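Local coordinates for biofilm growth-associated repressor (Xylella fastidiosa, PDB 3PQK), which represses transcription of its own operon by binding a palindromic AT-rich sequence across the -10 region of the promoter, at residues B[59-64]-B[75-80]; B[27-32]-B[63-68]; B[14-19]-B[85-90]; B[37-42]-B[51-56]. All coordinates share one frame; numbering follows the deposited sequence.

Contact 1. Residues B[59-64]-B[75-80]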
loop_
_atom_site.group_PDB
_atom_site.type_symbol
_atom_site.label_atom_id
_atom_site.label_comp_id
_atom_site.label_asym_id
_atom_site.label_seq_id
_atom_site.Cartn_x
_atom_site.Cartn_y
_atom_site.Cartn_z
ATOM N N VAL B 59 10.589 -6.718 -12.313
ATOM C CA VAL B 59 10.463 -6.562 -10.844
ATOM C C VAL B 59 9.122 -7.132 -10.337
ATOM O O VAL B 59 9.109 -7.888 -9.383
ATOM C CB VAL B 59 10.671 -5.098 -10.377
ATOM C CG1 VAL B 59 10.345 -4.927 -8.888
ATOM C CG2 VAL B 59 12.091 -4.616 -10.679
ATOM N N LEU B 60 8.005 -6.797 -10.992
ATOM C CA LEU B 60 6.652 -7.251 -10.604
ATOM C C LEU B 60 6.479 -8.739 -10.743
ATOM O O LEU B 60 5.689 -9.336 -10.017
ATOM C CB LEU B 60 5.585 -6.520 -11.465
ATOM C CG LEU B 60 5.359 -5.035 -11.148
ATOM C CD1 LEU B 60 4.450 -4.390 -12.199
ATOM C CD2 LEU B 60 4.783 -4.834 -9.702
ATOM N N ARG B 61 7.162 -9.339 -11.735
ATOM C CA ARG B 61 7.136 -10.786 -11.988
ATOM C C ARG B 61 7.957 -11.474 -10.910
ATOM O O ARG B 61 7.499 -12.468 -10.354
ATOM C CB ARG B 61 7.700 -11.119 -13.386
ATOM C CG ARG B 61 6.697 -11.692 -14.377
ATOM C CD ARG B 61 7.385 -12.171 -15.648
ATOM N NE ARG B 61 7.258 -13.621 -15.870
ATOM C CZ ARG B 61 8.192 -14.372 -16.456
ATOM N NH1 ARG B 61 9.343 -13.839 -16.827
ATOM N NH2 ARG B 61 7.992 -15.677 -16.636
ATOM N N GLU B 62 9.161 -10.939 -10.599
ATOM C CA GLU B 62 10.035 -11.511 -9.531
ATOM C C GLU B 62 9.286 -11.473 -8.208
ATOM O O GLU B 62 9.276 -12.459 -7.465
ATOM C CB GLU B 62 11.320 -10.701 -9.351
ATOM C CG GLU B 62 12.154 -10.439 -10.589
ATOM C CD GLU B 62 13.174 -11.479 -10.984
ATOM O OE1 GLU B 62 14.264 -11.073 -11.443
ATOM O OE2 GLU B 62 12.882 -12.691 -10.866
ATOM N N SER B 63 8.580 -10.350 -7.946
ATOM C CA SER B 63 7.806 -10.174 -6.726
ATOM C C SER B 63 6.553 -11.046 -6.638
ATOM O O SER B 63 5.912 -11.082 -5.595
ATOM C CB SER B 63 7.493 -8.701 -6.510
ATOM O OG SER B 63 8.685 -7.950 -6.698
ATOM N N GLY B 64 6.225 -11.764 -7.704
ATOM C CA GLY B 64 5.053 -12.647 -7.723
ATOM C C GLY B 64 3.726 -11.932 -7.896
ATOM O O GLY B 64 2.668 -12.512 -7.638
ATOM N N ILE B 75 2.592 -13.128 -26.064
ATOM C CA ILE B 75 2.868 -13.115 -24.615
ATOM C C ILE B 75 1.972 -12.024 -23.932
ATOM O O ILE B 75 2.133 -10.847 -24.229
ATOM C CB ILE B 75 4.384 -12.857 -24.314
ATOM C CG1 ILE B 75 5.297 -13.959 -24.913
ATOM C CG2 ILE B 75 4.641 -12.694 -22.789
ATOM C CD1 ILE B 75 6.682 -13.409 -25.413
ATOM N N PHE B 76 1.065 -12.427 -23.033
ATOM C CA PHE B 76 0.228 -11.491 -22.265
ATOM C C PHE B 76 0.631 -11.501 -20.804
ATOM O O PHE B 76 0.826 -12.574 -20.216
ATOM C CB PHE B 76 -1.271 -11.848 -22.337
ATOM C CG PHE B 76 -1.855 -11.715 -23.718
ATOM C CD1 PHE B 76 -2.147 -10.462 -24.249
ATOM C CD2 PHE B 76 -2.072 -12.838 -24.510
ATOM C CE1 PHE B 76 -2.632 -10.332 -25.549
ATOM C CE2 PHE B 76 -2.583 -12.710 -25.807
ATOM C CZ PHE B 76 -2.878 -11.458 -26.308
ATOM N N TYR B 77 0.669 -10.317 -20.203
ATOM C CA TYR B 77 0.932 -10.164 -18.774
ATOM C C TYR B 77 -0.407 -10.046 -18.095
ATOM O O TYR B 77 -1.356 -9.554 -18.685
ATOM C CB TYR B 77 1.784 -8.932 -18.510
ATOM C CG TYR B 77 3.192 -9.047 -19.055
ATOM C CD1 TYR B 77 4.258 -9.381 -18.223
ATOM C CD2 TYR B 77 3.472 -8.751 -20.385
ATOM C CE1 TYR B 77 5.564 -9.429 -18.704
ATOM C CE2 TYR B 77 4.776 -8.808 -20.882
ATOM C CZ TYR B 77 5.817 -9.160 -20.039
ATOM O OH TYR B 77 7.109 -9.199 -20.508
ATOM N N ARG B 78 -0.490 -10.520 -16.873
ATOM C CA ARG B 78 -1.683 -10.537 -16.063
ATOM C C ARG B 78 -1.242 -10.539 -14.605
ATOM O O ARG B 78 -0.122 -10.958 -14.295
ATOM C CB ARG B 78 -2.518 -11.804 -16.344
ATOM C CG ARG B 78 -1.762 -13.140 -16.193
ATOM C CD ARG B 78 -2.665 -14.360 -16.306
ATOM N NE ARG B 78 -3.294 -14.693 -15.027
ATOM C CZ ARG B 78 -4.411 -15.405 -14.888
ATOM N NH1 ARG B 78 -5.054 -15.862 -15.958
ATOM N NH2 ARG B 78 -4.903 -15.649 -13.680
ATOM N N LEU B 79 -2.136 -10.120 -13.732
ATOM C CA LEU B 79 -1.911 -10.136 -12.311
ATOM C C LEU B 79 -1.961 -11.579 -11.823
ATOM O O LEU B 79 -2.698 -12.402 -12.377
ATOM C CB LEU B 79 -3.040 -9.360 -11.616
ATOM C CG LEU B 79 -3.028 -7.847 -11.764
ATOM C CD1 LEU B 79 -4.269 -7.256 -11.108
ATOM C CD2 LEU B 79 -1.759 -7.239 -11.148
ATOM N N THR B 80 -1.240 -11.884 -10.754
ATOM C CA THR B 80 -1.373 -13.236 -10.194
ATOM C C THR B 80 -2.656 -13.266 -9.344
ATOM O O THR B 80 -3.304 -12.225 -9.170
ATOM C CB THR B 80 -0.120 -13.668 -9.448
ATOM O OG1 THR B 80 0.123 -12.774 -8.373
ATOM C CG2 THR B 80 1.088 -13.748 -10.348
#
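Thr80 lays its side chain against the carbonyl group of Gly64, with OG1 and CG2 both meeting the same oxygen. OG1 donates a hydrogen bond of 2.7 Å to Gly64 O, and the methyl CG2 packs at 3.4 Å from Gly64 O. The hydroxyl approaches with a C=O...donor angle of 144°, tilted 20° from the carbonyl plane. A chi1 of 60° sets OG1 between the backbone N and the carbonyl carbon of its own residue, and from there it faces Gly64; a weak second bond runs to Ile65 O. Gly64 closes helix 52-62 with a Schellman motif: its phi is positive, and its N bonds back to Arg61 O. One turn earlier, Val59 O accepts from both the N and OG of Ser63, the hydroxyl coming from above the carbonyl plane. Helix 52-62 is the second helix of the predicted helix-turn-helix, and strand 76-79 is one arm of the wing in this ArsR-type winged-helix fold, so the bond joins a residue just after that helix to the residue that follows the second wing strand. Three residues before Thr80, the aliphatic part of Arg61 reaches the Tyr77 ring obliquely, with CD 4.5 Å from Tyr77 CE1. This part lies at the surface, and Thr68 of the neighbouring wing strand touches both side chains.

Contact 2. Residues B[27-32]-B[63-68]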
loop_
_atom_site.group_PDB
_atom_site.type_symbol
_atom_site.label_atom_id
_atom_site.label_comp_id
_atom_site.label_asym_id
_atom_site.label_seq_id
_atom_site.Cartn_x
_atom_site.Cartn_y
_atom_site.Cartn_z
HETATM N N MSE B 27 1.275 2.076 -12.287
HETATM C CA MSE B 27 0.519 2.252 -13.543
HETATM C C MSE B 27 0.306 0.878 -14.188
HETATM O O MSE B 27 -0.813 0.543 -14.549
HETATM C CB MSE B 27 1.261 3.204 -14.488
HETATM C CG MSE B 27 1.322 4.640 -13.981
HETATM SE SE MSE B 27 2.188 5.870 -15.242
HETATM C CE MSE B 27 4.001 5.489 -15.022
ATOM N N LEU B 28 1.338 0.025 -14.151
ATOM C CA LEU B 28 1.283 -1.330 -14.666
ATOM C C LEU B 28 0.248 -2.183 -13.945
ATOM O O LEU B 28 -0.594 -2.757 -14.593
ATOM C CB LEU B 28 2.689 -1.970 -14.611
ATOM C CG LEU B 28 3.676 -1.458 -15.663
ATOM C CD1 LEU B 28 5.086 -1.923 -15.356
ATOM C CD2 LEU B 28 3.263 -1.901 -17.081
ATOM N N VAL B 29 0.283 -2.256 -12.610
ATOM C CA VAL B 29 -0.679 -3.080 -11.866
ATOM C C VAL B 29 -2.117 -2.587 -11.982
ATOM O O VAL B 29 -3.024 -3.384 -12.206
ATOM C CB VAL B 29 -0.224 -3.461 -10.426
ATOM C CG1 VAL B 29 1.096 -4.236 -10.454
ATOM C CG2 VAL B 29 -0.092 -2.226 -9.534
ATOM N N CYS B 30 -2.321 -1.264 -11.939
ATOM C CA CYS B 30 -3.678 -0.732 -12.124
ATOM C C CYS B 30 -4.217 -1.022 -13.529
ATOM O O CYS B 30 -5.381 -1.390 -13.656
ATOM C CB CYS B 30 -3.748 0.754 -11.784
ATOM S SG CYS B 30 -4.082 1.070 -10.040
ATOM N N THR B 31 -3.350 -0.941 -14.572
ATOM C CA THR B 31 -3.759 -1.264 -15.957
ATOM C C THR B 31 -4.184 -2.739 -16.047
ATOM O O THR B 31 -5.214 -3.054 -16.659
ATOM C CB THR B 31 -2.630 -0.929 -16.961
ATOM O OG1 THR B 31 -2.199 0.422 -16.774
ATOM C CG2 THR B 31 -3.053 -1.137 -18.421
ATOM N N LEU B 32 -3.428 -3.630 -15.367
ATOM C CA LEU B 32 -3.680 -5.072 -15.369
ATOM C C LEU B 32 -4.897 -5.547 -14.607
ATOM O O LEU B 32 -5.325 -6.678 -14.776
ATOM C CB LEU B 32 -2.427 -5.867 -14.998
ATOM C CG LEU B 32 -1.234 -5.749 -15.955
ATOM C CD1 LEU B 32 -0.003 -6.357 -15.315
ATOM C CD2 LEU B 32 -1.507 -6.476 -17.308
ATOM N N SER B 63 8.580 -10.350 -7.946
ATOM C CA SER B 63 7.806 -10.174 -6.726
ATOM C C SER B 63 6.553 -11.046 -6.638
ATOM O O SER B 63 5.912 -11.082 -5.595
ATOM C CB SER B 63 7.493 -8.701 -6.510
ATOM O OG SER B 63 8.685 -7.950 -6.698
ATOM N N GLY B 64 6.225 -11.764 -7.704
ATOM C CA GLY B 64 5.053 -12.647 -7.723
ATOM C C GLY B 64 3.726 -11.932 -7.896
ATOM O O GLY B 64 2.668 -12.512 -7.638
ATOM N N ILE B 65 3.765 -10.682 -8.364
ATOM C CA ILE B 65 2.569 -9.829 -8.501
ATOM C C ILE B 65 1.958 -9.955 -9.902
ATOM O O ILE B 65 0.737 -9.892 -10.070
ATOM C CB ILE B 65 2.936 -8.353 -8.112
ATOM C CG1 ILE B 65 3.330 -8.268 -6.600
ATOM C CG2 ILE B 65 1.775 -7.369 -8.409
ATOM C CD1 ILE B 65 4.031 -6.953 -6.209
ATOM N N VAL B 66 2.821 -10.125 -10.907
ATOM C CA VAL B 66 2.429 -10.274 -12.288
ATOM C C VAL B 66 3.048 -11.591 -12.806
ATOM O O VAL B 66 4.102 -12.015 -12.343
ATOM C CB VAL B 66 2.871 -9.023 -13.112
ATOM C CG1 VAL B 66 2.731 -9.247 -14.620
ATOM C CG2 VAL B 66 2.088 -7.779 -12.679
ATOM N N GLU B 67 2.387 -12.210 -13.769
ATOM C CA GLU B 67 2.854 -13.409 -14.451
ATOM C C GLU B 67 2.536 -13.296 -15.956
ATOM O O GLU B 67 1.786 -12.402 -16.368
ATOM C CB GLU B 67 2.222 -14.663 -13.838
ATOM C CG GLU B 67 0.701 -14.707 -13.880
ATOM C CD GLU B 67 0.125 -16.003 -13.344
ATOM O OE1 GLU B 67 0.914 -16.937 -13.077
ATOM O OE2 GLU B 67 -1.113 -16.086 -13.184
ATOM N N THR B 68 3.068 -14.213 -16.755
ATOM C CA THR B 68 2.821 -14.225 -18.189
ATOM C C THR B 68 1.892 -15.364 -18.586
ATOM O O THR B 68 1.761 -16.377 -17.875
ATOM C CB THR B 68 4.133 -14.214 -19.005
ATOM O OG1 THR B 68 4.849 -15.432 -18.770
ATOM C CG2 THR B 68 5.003 -12.986 -18.728
#
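Leu32 and Val66 meet at about a right angle, the leucine presenting a single methyl to the branched end of the valine. Leu32 CD1 lies 3.7 Å from Val66 CG2 and 4.0 Å from Val66 CG1, so both valine methyls border it. One helical turn back, Val29 crosses Ile65 at a slant and touches it through the branch methyls, CG1 of Val29 standing 3.8 Å from Ile65 CG2. With chi1 at -65°, Ile65 holds CG2 anti to its backbone N and turned to Val29, while the longer CG1-CD1 arm is left to pack against Leu16 and Thr19 of helix 3-20. Val66 CG2 is shared: it also comes to 4.3 Å from Val29 CG1, and so links the two pairs. The contact packs helix 23-33 against the start of the first wing strand and the residue before it, at the middle of the winged-helix domain, and Leu79 of the partner strand adds to the same apolar layer by touching Val29 and Leu32. Cys30, next to Val29 in the helix, forms the disulfide with Cys96 of the last helix. Within helix 23-33, Met27 O, a selenomethionine carbonyl, takes bonds from Thr31 N and OG1 on opposite faces of its plane, which satisfies that buried hydroxyl. Across the contact itself only methyl groups meet, and all four residues are buried, so apolar packing without directional bonds joins the two segments here.

Contact 3. Residues B[14-19]-B[85-90]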
loop_
_atom_site.group_PDB
_atom_site.type_symbol
_atom_site.label_atom_id
_atom_site.label_comp_id
_atom_site.label_asym_id
_atom_site.label_seq_id
_atom_site.Cartn_x
_atom_site.Cartn_y
_atom_site.Cartn_z
ATOM N N ALA B 14 4.993 -4.433 4.666
ATOM C CA ALA B 14 5.921 -3.339 4.395
ATOM C C ALA B 14 6.775 -3.658 3.186
ATOM O O ALA B 14 7.006 -2.773 2.357
ATOM C CB ALA B 14 6.797 -3.081 5.606
ATOM N N ASN B 15 7.239 -4.922 3.063
ATOM C CA ASN B 15 8.066 -5.355 1.924
ATOM C C ASN B 15 7.238 -5.295 0.633
ATOM O O ASN B 15 7.707 -4.787 -0.386
ATOM C CB ASN B 15 8.647 -6.763 2.170
ATOM C CG ASN B 15 9.637 -6.838 3.321
ATOM O OD1 ASN B 15 10.160 -5.831 3.816
ATOM N ND2 ASN B 15 9.888 -8.044 3.793
ATOM N N LEU B 16 5.965 -5.717 0.719
ATOM C CA LEU B 16 5.070 -5.630 -0.427
ATOM C C LEU B 16 4.868 -4.160 -0.863
ATOM O O LEU B 16 4.859 -3.890 -2.066
ATOM C CB LEU B 16 3.731 -6.301 -0.101
ATOM C CG LEU B 16 2.627 -6.164 -1.170
ATOM C CD1 LEU B 16 3.100 -6.695 -2.512
ATOM C CD2 LEU B 16 1.369 -6.900 -0.756
ATOM N N LEU B 17 4.721 -3.218 0.106
ATOM C CA LEU B 17 4.513 -1.790 -0.189
ATOM C C LEU B 17 5.765 -1.194 -0.808
ATOM O O LEU B 17 5.658 -0.365 -1.710
ATOM C CB LEU B 17 4.090 -0.988 1.063
ATOM C CG LEU B 17 2.739 -1.359 1.708
ATOM C CD1 LEU B 17 2.473 -0.502 2.934
ATOM C CD2 LEU B 17 1.588 -1.274 0.731
ATOM N N LYS B 18 6.953 -1.628 -0.341
ATOM C CA LYS B 18 8.238 -1.182 -0.920
ATOM C C LYS B 18 8.240 -1.528 -2.414
ATOM O O LYS B 18 8.566 -0.675 -3.241
ATOM C CB LYS B 18 9.435 -1.876 -0.244
ATOM C CG LYS B 18 9.801 -1.286 1.100
ATOM C CD LYS B 18 10.759 -2.188 1.871
ATOM C CE LYS B 18 10.902 -1.766 3.315
ATOM N NZ LYS B 18 11.788 -2.695 4.065
ATOM N N THR B 19 7.816 -2.763 -2.759
ATOM C CA THR B 19 7.754 -3.234 -4.136
ATOM C C THR B 19 6.841 -2.355 -4.982
ATOM O O THR B 19 7.236 -1.940 -6.074
ATOM C CB THR B 19 7.303 -4.687 -4.192
ATOM O OG1 THR B 19 8.216 -5.476 -3.426
ATOM C CG2 THR B 19 7.200 -5.205 -5.635
ATOM N N ALA B 85 -2.687 -9.374 -5.102
ATOM C CA ALA B 85 -3.676 -8.893 -6.076
ATOM C C ALA B 85 -4.839 -8.180 -5.369
ATOM O O ALA B 85 -5.439 -7.265 -5.946
ATOM C CB ALA B 85 -4.199 -10.049 -6.924
ATOM N N GLN B 86 -5.099 -8.555 -4.095
ATOM C CA GLN B 86 -6.143 -7.936 -3.257
ATOM C C GLN B 86 -5.738 -6.490 -2.947
ATOM O O GLN B 86 -6.572 -5.589 -2.993
ATOM C CB GLN B 86 -6.339 -8.727 -1.939
ATOM C CG GLN B 86 -6.962 -10.141 -2.069
ATOM C CD GLN B 86 -6.944 -10.926 -0.742
ATOM O OE1 GLN B 86 -6.979 -10.363 0.358
ATOM N NE2 GLN B 86 -6.883 -12.257 -0.801
ATOM N N LEU B 87 -4.446 -6.255 -2.716
ATOM C CA LEU B 87 -3.960 -4.904 -2.436
ATOM C C LEU B 87 -4.022 -4.065 -3.722
ATOM O O LEU B 87 -4.477 -2.912 -3.685
ATOM C CB LEU B 87 -2.541 -4.921 -1.832
ATOM C CG LEU B 87 -1.859 -3.526 -1.624
ATOM C CD1 LEU B 87 -2.696 -2.612 -0.723
ATOM C CD2 LEU B 87 -0.449 -3.684 -1.078
ATOM N N VAL B 88 -3.606 -4.661 -4.848
ATOM C CA VAL B 88 -3.630 -4.020 -6.173
ATOM C C VAL B 88 -5.079 -3.584 -6.472
ATOM O O VAL B 88 -5.308 -2.427 -6.812
ATOM C CB VAL B 88 -3.065 -4.923 -7.292
ATOM C CG1 VAL B 88 -3.246 -4.262 -8.657
ATOM C CG2 VAL B 88 -1.587 -5.242 -7.065
ATOM N N ASN B 89 -6.050 -4.508 -6.279
ATOM C CA ASN B 89 -7.468 -4.225 -6.485
ATOM C C ASN B 89 -7.972 -3.049 -5.610
ATOM O O ASN B 89 -8.770 -2.250 -6.090
ATOM C CB ASN B 89 -8.295 -5.495 -6.262
ATOM C CG ASN B 89 -8.382 -6.373 -7.494
ATOM O OD1 ASN B 89 -8.019 -7.547 -7.474
ATOM N ND2 ASN B 89 -8.846 -5.822 -8.603
ATOM N N ALA B 90 -7.462 -2.913 -4.359
ATOM C CA ALA B 90 -7.826 -1.815 -3.453
ATOM C C ALA B 90 -7.216 -0.509 -3.905
ATOM O O ALA B 90 -7.877 0.517 -3.822
ATOM C CB ALA B 90 -7.380 -2.122 -2.030
#
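Leu87 CD2 meets two leucines of helix 3-20, 3.6 Å from Leu17 CD2 and 3.7 Å from Leu16 CD2. Leu16 and Leu87 reach toward each other tip to tip, their methyls meeting midway between the helices, while Leu17 comes across Leu87 at about a right angle. Leu16 CG also borders the Leu87 methyl at 4.0 Å. In both Leu16 and Leu87 the branch carbon stands opposite the backbone N, each with a chi1 of 174°, and this extends the two side chains into the space between the helices. Leu17 leaves its helix with chi1 at -64°, and it is CD2, the branch nearer its own CA, that meets Leu87 CD2, while CD1 is the extended one. The contact joins the first and last helices of the chain, which flank the central winged-helix core of this ArsR-type repressor and also face its second subunit. Phe95 of the second subunit packs on Leu16 and Ser21 of the second subunit on Leu17, so both leucines also have partners across the dimer. On the core side, Val88, the neighbour of Leu87, rests on Val29 and Val33 of helix 23-33. Within helix 3-20, Asn15 O accepts from Thr19 N and, at 3.2 Å, from Thr19 OG1, which is tilted 31° from the carbonyl plane.

Contact 4. Residues B[37-42]-B[51-56]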
loop_
_atom_site.group_PDB
_atom_site.type_symbol
_atom_site.label_atom_id
_atom_site.label_comp_id
_atom_site.label_asym_id
_atom_site.label_seq_id
_atom_site.Cartn_x
_atom_site.Cartn_y
_atom_site.Cartn_z
ATOM N N PHE B 37 -2.579 -7.840 -20.849
ATOM C CA PHE B 37 -2.076 -6.998 -21.932
ATOM C C PHE B 37 -0.700 -7.422 -22.384
ATOM O O PHE B 37 0.104 -7.897 -21.576
ATOM C CB PHE B 37 -2.048 -5.515 -21.525
ATOM C CG PHE B 37 -3.407 -4.936 -21.221
ATOM C CD1 PHE B 37 -4.256 -4.537 -22.248
ATOM C CD2 PHE B 37 -3.864 -4.843 -19.915
ATOM C CE1 PHE B 37 -5.524 -4.016 -21.965
ATOM C CE2 PHE B 37 -5.131 -4.307 -19.631
ATOM C CZ PHE B 37 -5.952 -3.896 -20.661
ATOM N N SER B 38 -0.399 -7.177 -23.667
ATOM C CA SER B 38 0.904 -7.517 -24.190
ATOM C C SER B 38 1.819 -6.365 -23.827
ATOM O O SER B 38 1.331 -5.341 -23.365
ATOM C CB SER B 38 0.834 -7.738 -25.704
ATOM O OG SER B 38 0.803 -6.490 -26.375
ATOM N N VAL B 39 3.126 -6.510 -24.046
ATOM C CA VAL B 39 4.110 -5.470 -23.751
ATOM C C VAL B 39 3.865 -4.222 -24.597
ATOM O O VAL B 39 3.975 -3.109 -24.083
ATOM C CB VAL B 39 5.576 -6.022 -23.784
ATOM C CG1 VAL B 39 6.018 -6.455 -25.191
ATOM C CG2 VAL B 39 6.574 -5.050 -23.174
ATOM N N GLY B 40 3.473 -4.416 -25.859
ATOM C CA GLY B 40 3.151 -3.328 -26.781
ATOM C C GLY B 40 1.945 -2.535 -26.339
ATOM O O GLY B 40 1.966 -1.313 -26.387
ATOM N N GLU B 41 0.888 -3.228 -25.878
ATOM C CA GLU B 41 -0.330 -2.625 -25.365
ATOM C C GLU B 41 -0.061 -1.858 -24.071
ATOM O O GLU B 41 -0.644 -0.780 -23.854
ATOM C CB GLU B 41 -1.381 -3.695 -25.117
ATOM C CG GLU B 41 -1.779 -4.390 -26.398
ATOM C CD GLU B 41 -2.722 -5.565 -26.278
ATOM O OE1 GLU B 41 -2.653 -6.320 -25.286
ATOM O OE2 GLU B 41 -3.542 -5.735 -27.203
ATOM N N LEU B 42 0.820 -2.407 -23.201
ATOM C CA LEU B 42 1.170 -1.732 -21.948
ATOM C C LEU B 42 1.917 -0.437 -22.247
ATOM O O LEU B 42 1.603 0.593 -21.666
ATOM C CB LEU B 42 1.976 -2.669 -21.000
ATOM C CG LEU B 42 1.150 -3.806 -20.393
ATOM C CD1 LEU B 42 2.017 -4.894 -19.855
ATOM C CD2 LEU B 42 0.103 -3.306 -19.403
ATOM N N PRO B 51 14.266 0.702 -21.895
ATOM C CA PRO B 51 14.267 -0.592 -21.184
ATOM C C PRO B 51 13.328 -0.647 -19.966
ATOM O O PRO B 51 13.003 -1.738 -19.507
ATOM C CB PRO B 51 15.744 -0.777 -20.820
ATOM C CG PRO B 51 16.244 0.625 -20.601
ATOM C CD PRO B 51 15.476 1.492 -21.579
ATOM N N THR B 52 12.869 0.533 -19.493
ATOM C CA THR B 52 12.015 0.783 -18.315
ATOM C C THR B 52 10.811 -0.154 -18.149
ATOM O O THR B 52 10.740 -0.860 -17.141
ATOM C CB THR B 52 11.692 2.282 -18.207
ATOM O OG1 THR B 52 12.911 2.999 -18.381
ATOM C CG2 THR B 52 11.064 2.665 -16.871
ATOM N N LEU B 53 9.895 -0.181 -19.128
ATOM C CA LEU B 53 8.692 -1.026 -19.093
ATOM C C LEU B 53 8.991 -2.496 -18.802
ATOM O O LEU B 53 8.380 -3.059 -17.892
ATOM C CB LEU B 53 7.853 -0.857 -20.383
ATOM C CG LEU B 53 6.417 -1.376 -20.362
ATOM C CD1 LEU B 53 5.451 -0.293 -19.940
ATOM C CD2 LEU B 53 6.024 -1.848 -21.724
ATOM N N SER B 54 9.945 -3.109 -19.514
ATOM C CA SER B 54 10.287 -4.509 -19.245
ATOM C C SER B 54 11.109 -4.695 -17.967
ATOM O O SER B 54 11.054 -5.771 -17.384
ATOM C CB SER B 54 10.947 -5.184 -20.447
ATOM O OG SER B 54 9.974 -5.819 -21.260
ATOM N N GLN B 55 11.844 -3.651 -17.519
ATOM C CA GLN B 55 12.591 -3.710 -16.245
ATOM C C GLN B 55 11.589 -3.791 -15.089
ATOM O O GLN B 55 11.713 -4.663 -14.217
ATOM C CB GLN B 55 13.488 -2.478 -16.037
ATOM C CG GLN B 55 14.737 -2.457 -16.914
ATOM C CD GLN B 55 15.483 -1.140 -16.883
ATOM O OE1 GLN B 55 15.015 -0.128 -16.346
ATOM N NE2 GLN B 55 16.676 -1.126 -17.457
ATOM N N GLN B 56 10.556 -2.926 -15.146
ATOM C CA GLN B 56 9.496 -2.839 -14.144
ATOM C C GLN B 56 8.556 -4.024 -14.095
ATOM O O GLN B 56 8.202 -4.448 -12.991
ATOM C CB GLN B 56 8.781 -1.477 -14.201
ATOM C CG GLN B 56 9.731 -0.273 -13.964
ATOM C CD GLN B 56 10.536 -0.428 -12.701
ATOM O OE1 GLN B 56 9.988 -0.726 -11.640
ATOM N NE2 GLN B 56 11.864 -0.312 -12.801
#
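Val39 and Leu53 pack together where the two helices of the predicted helix-turn-helix, 39-46 and 52-62, come near each other in the DNA-binding part of this winged-helix repressor. The tight side is built round one methyl, Leu53 CD2. It lies 3.6 Å from Val39 CG2, the two side chains meeting obliquely, and 3.4 Å from Val39 O, so it touches both the branch and the backbone of the same residue. Leu42, one turn on, closes over it less tightly, with CB at 4.2 Å from Leu53 CD2. Leu53 and Leu42 are buried, and Leu28 of helix 23-33 touches Leu53 from the core. A chi1 of -165° stretches the Leu53 chain away from its backbone N and across to helix 39-46. Toward the more exposed side the fit slackens: the Val39 methyl CG2 that meets Leu53 also has Ser54 OG at 4.0 Å, a loose contact of methyl with hydroxyl, and both residues are partly exposed. Tyr77 of the wing and Gln50 of the turn also touch Val39. The start of helix 39-46 is held by a capping box between Ser38 and Glu41. Its weak arm runs from Glu41 N to Ser38 OG; the stronger is the 2.9 Å bond from Ser38 N to Glu41 OE1, which is met on the anti side, 24° out of the carboxylate plane.

In the fold
From the N terminus, helix 3-20 opens the longest loop, which contact 3 closes at helix 84-96 near the end of the chain; the other three contacts nest inside it. Helix 23-33 then opens a second loop, closed by contact 2 at strand 66-69, and contact 4 lies within this one, joining helices 39-46 and 52-62. Contact 1 follows contact 4 in series, and its first segment, 59-64, shares Ser63 and Gly64 with the segment 63-68 on which contact 2 ends. Contacts 3 and 4, with centres about 20 Å apart, sit on opposite sides of the chain's centre: dimer-facing helices at one, helix-turn-helix at the other, with contacts 1 and 2 between.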